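Cif-like 1 (Burkholderia cenocepacia, PDB 7JQY) probably hydrolyses epoxides, as a Cif-like enzyme of the alpha/beta hydrolase fold that assembles into an octamer. Local coordinates at residues 37-42 / 80-85; 47-52 / 74-79; 142-147 / 249-254. The protein carries 1 engineered substitution. One frame throughout, in Å; residues are numbered along the deposited sequence.

Contact 1: 37-42 / 80-85; sequences RLHYVT and AVDYRG
Val41 and Ala80 face each other across two antiparallel strands, 37-43 and 77-82, in the central sheet of the alpha/beta hydrolase fold. This end is tightly closed. Val41 N gives its hydrogen to Ala80 O at 2.8 Å, and Ala80 N returns a bond to Val41 O at 2.9 Å. Both side chains meet Met68 of helix 68-73, where a single methyl and a compact beta-branched group fit close against the sheet. On the other face Tyr40 and Val81 form a non-hydrogen-bonded pair. Tyr40 CG sits between the backbone N and the carbonyl carbon (chi1 63°), which carries the ring away from Val81, toward Leu108 of helix 98-111, while Tyr40 CB still packs on Val81 CG2 at 4.1 Å.

The side toward Arg84 is looser: Leu38 CD2 reaches Arg84 N at 3.7 Å, and Arg84, partly exposed, has its NE in a salt bridge with Asp104 OD1.

Between the two ends lies a buried polar pair, His39 and Asp82, side by side. The carboxylate is fixed by Trp61 N at Asp82 OD1 and by Glu88 N at OD2. Arg28 NE bonds His39 NE2, which probably favours the proton on ND1. His39 ND1 donates to Asp82 OD2, 2.8 Å away, from well above the carboxylate plane, with ring and carboxylate turned 32° apart.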
# COMPACT_ATOMS: atom_id res chain seq x y z
N ARG B 37 -25.70 -6.71 21.12
CA ARG B 37 -26.68 -7.18 20.14
C ARG B 37 -26.15 -8.38 19.37
O ARG B 37 -25.02 -8.35 18.86
CB ARG B 37 -27.05 -6.06 19.15
CG ARG B 37 -28.10 -6.45 18.09
CD ARG B 37 -28.52 -5.23 17.24
NE ARG B 37 -27.48 -4.90 16.28
CZ ARG B 37 -27.56 -3.97 15.33
NH1 ARG B 37 -28.66 -3.23 15.20
NH2 ARG B 37 -26.54 -3.78 14.51
N LEU B 38 -26.96 -9.44 19.29
CA LEU B 38 -26.61 -10.65 18.56
C LEU B 38 -27.45 -10.77 17.30
O LEU B 38 -28.66 -10.48 17.31
CB LEU B 38 -26.80 -11.92 19.41
CG LEU B 38 -25.85 -12.15 20.58
CD1 LEU B 38 -25.89 -13.61 21.00
CD2 LEU B 38 -24.43 -11.72 20.25
N HIS B 39 -26.81 -11.20 16.22
CA HIS B 39 -27.44 -11.47 14.93
C HIS B 39 -27.69 -12.96 14.77
O HIS B 39 -26.87 -13.78 15.19
CB HIS B 39 -26.56 -10.94 13.80
CG HIS B 39 -27.00 -11.34 12.43
ND1 HIS B 39 -26.41 -12.38 11.74
CD2 HIS B 39 -27.94 -10.83 11.61
CE1 HIS B 39 -26.99 -12.51 10.56
NE2 HIS B 39 -27.92 -11.57 10.46
N TYR B 40 -28.82 -13.31 14.18
CA TYR B 40 -29.13 -14.72 13.97
C TYR B 40 -30.03 -14.84 12.77
O TYR B 40 -30.70 -13.89 12.35
CB TYR B 40 -29.79 -15.38 15.20
CG TYR B 40 -31.15 -14.81 15.58
CD1 TYR B 40 -31.25 -13.58 16.23
CD2 TYR B 40 -32.32 -15.49 15.27
CE1 TYR B 40 -32.48 -13.05 16.58
CE2 TYR B 40 -33.56 -14.97 15.62
CZ TYR B 40 -33.63 -13.75 16.26
OH TYR B 40 -34.86 -13.22 16.60
N VAL B 41 -30.04 -16.04 12.20
CA VAL B 41 -30.87 -16.37 11.05
C VAL B 41 -31.85 -17.45 11.50
O VAL B 41 -31.45 -18.42 12.15
CB VAL B 41 -30.01 -16.83 9.86
CG1 VAL B 41 -30.87 -17.29 8.71
CG2 VAL B 41 -29.12 -15.69 9.42
N THR B 42 -33.13 -17.26 11.19
CA THR B 42 -34.15 -18.15 11.71
C THR B 42 -35.17 -18.50 10.63
O THR B 42 -35.42 -17.72 9.71
CB THR B 42 -34.87 -17.55 12.92
OG1 THR B 42 -35.70 -18.55 13.52
CG2 THR B 42 -35.72 -16.33 12.52
N ALA B 80 -29.84 -20.15 13.87
CA ALA B 80 -28.39 -20.14 13.67
C ALA B 80 -27.88 -18.77 14.06
O ALA B 80 -28.25 -17.76 13.45
CB ALA B 80 -28.03 -20.46 12.21
N VAL B 81 -27.04 -18.73 15.10
CA VAL B 81 -26.65 -17.49 15.77
C VAL B 81 -25.22 -17.14 15.40
O VAL B 81 -24.33 -18.01 15.40
CB VAL B 81 -26.80 -17.62 17.30
CG1 VAL B 81 -26.58 -16.28 17.98
CG2 VAL B 81 -28.15 -18.21 17.65
N ASP B 82 -24.98 -15.87 15.09
CA ASP B 82 -23.63 -15.31 15.15
C ASP B 82 -23.34 -15.00 16.62
O ASP B 82 -23.91 -14.05 17.16
CB ASP B 82 -23.50 -14.04 14.31
CG ASP B 82 -23.50 -14.31 12.80
OD1 ASP B 82 -23.13 -15.44 12.38
OD2 ASP B 82 -23.83 -13.37 12.04
N TYR B 83 -22.46 -15.77 17.26
CA TYR B 83 -22.26 -15.52 18.68
C TYR B 83 -21.49 -14.21 18.89
O TYR B 83 -21.06 -13.56 17.93
CB TYR B 83 -21.55 -16.69 19.39
CG TYR B 83 -20.24 -17.21 18.85
CD1 TYR B 83 -19.18 -16.36 18.57
CD2 TYR B 83 -20.04 -18.58 18.69
CE1 TYR B 83 -17.97 -16.86 18.10
CE2 TYR B 83 -18.85 -19.09 18.23
CZ TYR B 83 -17.82 -18.24 17.94
OH TYR B 83 -16.63 -18.77 17.47
N ARG B 84 -21.36 -13.81 20.16
CA ARG B 84 -20.71 -12.55 20.52
C ARG B 84 -19.39 -12.38 19.80
O ARG B 84 -18.52 -13.27 19.86
CB ARG B 84 -20.51 -12.47 22.04
CG ARG B 84 -19.74 -11.22 22.51
CD ARG B 84 -19.43 -11.24 24.02
NE ARG B 84 -20.66 -11.27 24.82
CZ ARG B 84 -20.96 -10.43 25.80
NH1 ARG B 84 -22.11 -10.56 26.45
NH2 ARG B 84 -20.11 -9.47 26.16
N GLY B 85 -19.26 -11.28 19.06
CA GLY B 85 -18.04 -10.95 18.35
C GLY B 85 -17.96 -11.43 16.92
O GLY B 85 -17.04 -11.03 16.20

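Contact 2: 47-52 / 74-79; sequences DGEMVV and DGYRVV
In the beta-alpha-beta unit of strand 50-54, helix 68-73 and strand 77-82, Met50 pairs with Arg77 across the two parallel strands. The Met50 chain is extended until its last torsion bends it (chi3 -71°), and its CE methyl lies over one face of the Arg77 guanidinium, toward the rim, 3.5 Å from NH1. Methionine, flexible and apolar, suits this place, since its SD also packs on Val79 CG2 at 3.9 Å; Arg77 NH1 bonds Leu112 O.

The backbones are laced by Arg77 N to Glu49 O (2.8 Å), Val51 N to Arg77 O and Val79 N to Val51 O. The helix of the unit ends in a Schellman motif just before the second strand, with Gly75 as its C-prime residue at a positive phi that suits glycine. Gly48 passes so near this turn, CA 3.4 Å from Gly75 O, that a CB there would collide with the carbonyl.

On the opposite face of the sheet from Met50, Val51 CG2 presses obliquely on the Tyr76 ring, 3.5 Å from CD1. Glu49 O lies at the edge of that ring, in its plane, and the Glu49 side chain runs alongside it, CB 3.9 Å from Tyr76 CD1, before OE2 bonds His118 NE2.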
# COMPACT_ATOMS: atom_id res chain seq x y z
N ASP B 47 -43.90 -22.46 16.16
CA ASP B 47 -44.27 -23.25 17.34
C ASP B 47 -43.43 -24.51 17.50
O ASP B 47 -43.59 -25.21 18.50
CB ASP B 47 -45.76 -23.61 17.31
CG ASP B 47 -46.17 -24.28 16.01
OD1 ASP B 47 -47.08 -23.76 15.33
OD2 ASP B 47 -45.60 -25.34 15.67
N GLY B 48 -42.57 -24.84 16.53
CA GLY B 48 -41.84 -26.08 16.57
C GLY B 48 -40.74 -26.10 17.62
O GLY B 48 -40.36 -25.08 18.20
N GLU B 49 -40.23 -27.30 17.87
CA GLU B 49 -39.10 -27.46 18.78
C GLU B 49 -37.90 -26.68 18.24
O GLU B 49 -37.57 -26.77 17.06
CB GLU B 49 -38.73 -28.94 18.92
CG GLU B 49 -39.74 -29.82 19.64
CD GLU B 49 -39.18 -31.23 19.90
OE1 GLU B 49 -39.51 -32.16 19.13
OE2 GLU B 49 -38.40 -31.40 20.87
N MET B 50 -37.27 -25.91 19.12
CA MET B 50 -36.18 -25.04 18.68
C MET B 50 -34.87 -25.81 18.58
O MET B 50 -34.50 -26.54 19.50
CB MET B 50 -36.01 -23.87 19.63
CG MET B 50 -35.01 -22.88 19.11
SD MET B 50 -34.90 -21.40 20.11
CE MET B 50 -36.47 -20.64 19.70
N VAL B 51 -34.17 -25.63 17.46
CA VAL B 51 -32.83 -26.16 17.25
C VAL B 51 -31.89 -24.97 17.10
O VAL B 51 -32.02 -24.19 16.14
CB VAL B 51 -32.74 -27.09 16.03
CG1 VAL B 51 -31.34 -27.66 15.90
CG2 VAL B 51 -33.76 -28.21 16.15
N VAL B 52 -30.96 -24.82 18.04
CA VAL B 52 -29.98 -23.74 18.02
C VAL B 52 -28.67 -24.31 17.47
O VAL B 52 -28.21 -25.38 17.90
CB VAL B 52 -29.78 -23.14 19.42
CG1 VAL B 52 -28.65 -22.15 19.42
CG2 VAL B 52 -31.06 -22.50 19.89
N ASP B 74 -38.64 -30.46 8.65
CA ASP B 74 -39.14 -31.48 9.58
C ASP B 74 -39.80 -30.86 10.80
O ASP B 74 -39.96 -31.55 11.82
CB ASP B 74 -38.00 -32.38 10.07
CG ASP B 74 -38.03 -33.75 9.44
OD1 ASP B 74 -38.53 -33.87 8.31
OD2 ASP B 74 -37.56 -34.72 10.10
N GLY B 75 -40.17 -29.58 10.73
CA GLY B 75 -40.92 -28.94 11.78
C GLY B 75 -40.10 -28.31 12.89
O GLY B 75 -40.68 -27.86 13.88
N TYR B 76 -38.77 -28.26 12.75
CA TYR B 76 -37.94 -27.63 13.77
C TYR B 76 -37.84 -26.13 13.54
O TYR B 76 -37.87 -25.64 12.41
CB TYR B 76 -36.55 -28.26 13.78
CG TYR B 76 -36.56 -29.68 14.31
CD1 TYR B 76 -36.81 -29.94 15.65
CD2 TYR B 76 -36.33 -30.76 13.46
CE1 TYR B 76 -36.83 -31.24 16.14
CE2 TYR B 76 -36.35 -32.06 13.94
CZ TYR B 76 -36.60 -32.30 15.28
OH TYR B 76 -36.61 -33.58 15.75
N ARG B 77 -37.74 -25.39 14.64
CA ARG B 77 -37.53 -23.95 14.60
C ARG B 77 -36.03 -23.68 14.67
O ARG B 77 -35.44 -23.69 15.75
CB ARG B 77 -38.28 -23.27 15.74
CG ARG B 77 -38.35 -21.74 15.65
CD ARG B 77 -39.06 -21.18 16.87
NE ARG B 77 -39.01 -19.73 16.95
CZ ARG B 77 -39.35 -19.03 18.02
NH1 ARG B 77 -39.76 -19.65 19.12
NH2 ARG B 77 -39.27 -17.70 18.01
N VAL B 78 -35.42 -23.41 13.51
CA VAL B 78 -33.97 -23.30 13.43
C VAL B 78 -33.54 -21.89 13.80
O VAL B 78 -34.11 -20.89 13.34
CB VAL B 78 -33.47 -23.67 12.02
CG1 VAL B 78 -31.96 -23.78 12.04
CG2 VAL B 78 -34.09 -24.99 11.57
N VAL B 79 -32.53 -21.80 14.66
CA VAL B 79 -31.92 -20.54 15.07
C VAL B 79 -30.41 -20.70 14.94
O VAL B 79 -29.76 -21.30 15.81
CB VAL B 79 -32.30 -20.15 16.51
CG1 VAL B 79 -31.59 -18.86 16.91
CG2 VAL B 79 -33.81 -20.00 16.63

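Contact 3: 142-147 / 249-254; sequences KLAMLD and PVLALA
Leu146 and Leu253 share a first torsion, each with CG anti to its carbonyl carbon (chi1 -51° and -56°), and, being paired on one face of the sheet, the two side chains lie side by side, pointing the same way. Leu146 CD2 touches Leu253 CD1 at 3.7 Å and Leu253 CB equally closely. On the opposite face Met145 has the same kind of first torsion (chi1 -59°); with chi2 near anti, its SD comes to 4.0 Å from Val250 CG1, the two side chains crossing.

Between these two layers of side chains the parallel strands 140-146 and 250-255 are joined by five regular backbone bonds, from Leu143 N to Pro249 O (3.2 Å) through Met145 N to Leu251 O (2.7 Å) to Asp147 N with Leu253 O (2.9 Å). Pro249 joins the ladder by its carbonyl alone, since its ring nitrogen has no hydrogen to give. At the other end Asp147 turns out of the strand, placing OD1 3.9 Å from Ala254 CA and OD2 in a salt bridge with Arg122.

Ala144, short beside Leu251 and Leu253, lets the strand come close to Leu298 of helix 291-303, which the two leucines also meet. Leu143 and Met145 fill against helix 124-135, and Ala252 packs against Glu263 and Ala267 of helix 262-268. Strand 117-122 flanks 140-146 on one side and strand 274-279 flanks 250-255 on the other, so the pair is interior to the sheet.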
# COMPACT_ATOMS: atom_id res chain seq x y z
N LYS B 142 -31.37 -32.22 23.93
CA LYS B 142 -30.32 -33.04 23.34
C LYS B 142 -29.20 -32.12 22.88
O LYS B 142 -29.43 -30.95 22.55
CB LYS B 142 -30.84 -33.88 22.16
CG LYS B 142 -31.73 -35.04 22.56
CD LYS B 142 -32.36 -35.69 21.35
CE LYS B 142 -33.31 -36.80 21.76
NZ LYS B 142 -34.22 -37.21 20.65
N LEU B 143 -27.98 -32.66 22.86
CA LEU B 143 -26.78 -31.90 22.53
C LEU B 143 -25.95 -32.68 21.52
O LEU B 143 -25.70 -33.88 21.72
CB LEU B 143 -25.97 -31.61 23.79
CG LEU B 143 -24.59 -31.00 23.61
CD1 LEU B 143 -24.71 -29.57 23.11
CD2 LEU B 143 -23.80 -31.06 24.92
N ALA B 144 -25.57 -32.03 20.42
CA ALA B 144 -24.74 -32.63 19.39
C ALA B 144 -23.41 -31.89 19.32
O ALA B 144 -23.39 -30.66 19.21
CB ALA B 144 -25.43 -32.61 18.02
N MET B 145 -22.31 -32.64 19.37
CA MET B 145 -20.97 -32.07 19.48
C MET B 145 -20.15 -32.46 18.26
O MET B 145 -19.93 -33.65 18.01
CB MET B 145 -20.30 -32.56 20.77
CG MET B 145 -21.08 -32.17 22.03
SD MET B 145 -20.26 -32.67 23.56
CE MET B 145 -19.44 -31.14 23.99
N LEU B 146 -19.66 -31.46 17.52
CA LEU B 146 -19.03 -31.68 16.22
C LEU B 146 -17.58 -31.24 16.21
O LEU B 146 -17.24 -30.16 16.70
CB LEU B 146 -19.77 -30.93 15.11
CG LEU B 146 -21.29 -31.04 14.92
CD1 LEU B 146 -21.68 -30.40 13.58
CD2 LEU B 146 -21.77 -32.47 15.00
N ASP B 147 -16.73 -32.10 15.64
CA ASP B 147 -15.44 -31.74 15.04
C ASP B 147 -14.29 -31.45 15.99
O ASP B 147 -13.14 -31.79 15.69
CB ASP B 147 -15.65 -30.55 14.09
CG ASP B 147 -16.55 -30.89 12.92
OD1 ASP B 147 -16.50 -32.05 12.47
OD2 ASP B 147 -17.32 -30.02 12.45
N PRO B 249 -29.17 -36.85 26.41
CA PRO B 249 -28.48 -37.58 25.34
C PRO B 249 -27.56 -36.68 24.53
O PRO B 249 -27.89 -35.52 24.23
CB PRO B 249 -29.63 -38.12 24.47
CG PRO B 249 -30.81 -38.14 25.37
CD PRO B 249 -30.64 -36.98 26.31
N VAL B 250 -26.40 -37.22 24.18
CA VAL B 250 -25.35 -36.48 23.49
C VAL B 250 -24.91 -37.26 22.27
O VAL B 250 -24.77 -38.49 22.33
CB VAL B 250 -24.15 -36.20 24.42
CG1 VAL B 250 -23.01 -35.56 23.64
CG2 VAL B 250 -24.58 -35.33 25.59
N LEU B 251 -24.73 -36.56 21.16
CA LEU B 251 -24.23 -37.12 19.91
C LEU B 251 -22.90 -36.46 19.58
O LEU B 251 -22.78 -35.23 19.68
CB LEU B 251 -25.23 -36.91 18.77
CG LEU B 251 -24.79 -37.23 17.34
CD1 LEU B 251 -24.64 -38.73 17.13
CD2 LEU B 251 -25.76 -36.64 16.32
N ALA B 252 -21.90 -37.27 19.22
CA ALA B 252 -20.56 -36.80 18.87
C ALA B 252 -20.24 -37.20 17.44
O ALA B 252 -20.36 -38.38 17.08
CB ALA B 252 -19.51 -37.36 19.83
N LEU B 253 -19.81 -36.23 16.62
CA LEU B 253 -19.53 -36.47 15.21
C LEU B 253 -18.24 -35.77 14.78
O LEU B 253 -17.95 -34.66 15.25
CB LEU B 253 -20.67 -35.98 14.31
CG LEU B 253 -22.07 -36.53 14.56
CD1 LEU B 253 -23.09 -35.73 13.76
CD2 LEU B 253 -22.13 -38.00 14.19
N ALA B 254 -17.49 -36.40 13.88
CA ALA B 254 -16.29 -35.81 13.31
C ALA B 254 -15.90 -36.57 12.05
O ALA B 254 -16.36 -37.68 11.81
CB ALA B 254 -15.13 -35.79 14.32

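How the contacts relate
All three contacts belong to one mixed sheet. Contacts 1 and 2 share strand 77-82, which pairs antiparallel with 37-43 on one side and parallel with 50-54 on the other; their centres are 16 Å apart, and they meet where Tyr40 packs on Val79 and Thr42 OG1 probably bonds Val78 O. Along the chain, both segments of contact 2 fall between those of contact 1. Contact 3 comes later, beyond strand 117-122 in the sheet, with its centre about 17 Å from that of contact 2 and 21 Å from that of contact 1. Residues far apart in sequence are thus tied into one continuous platform, with helices packed on both faces.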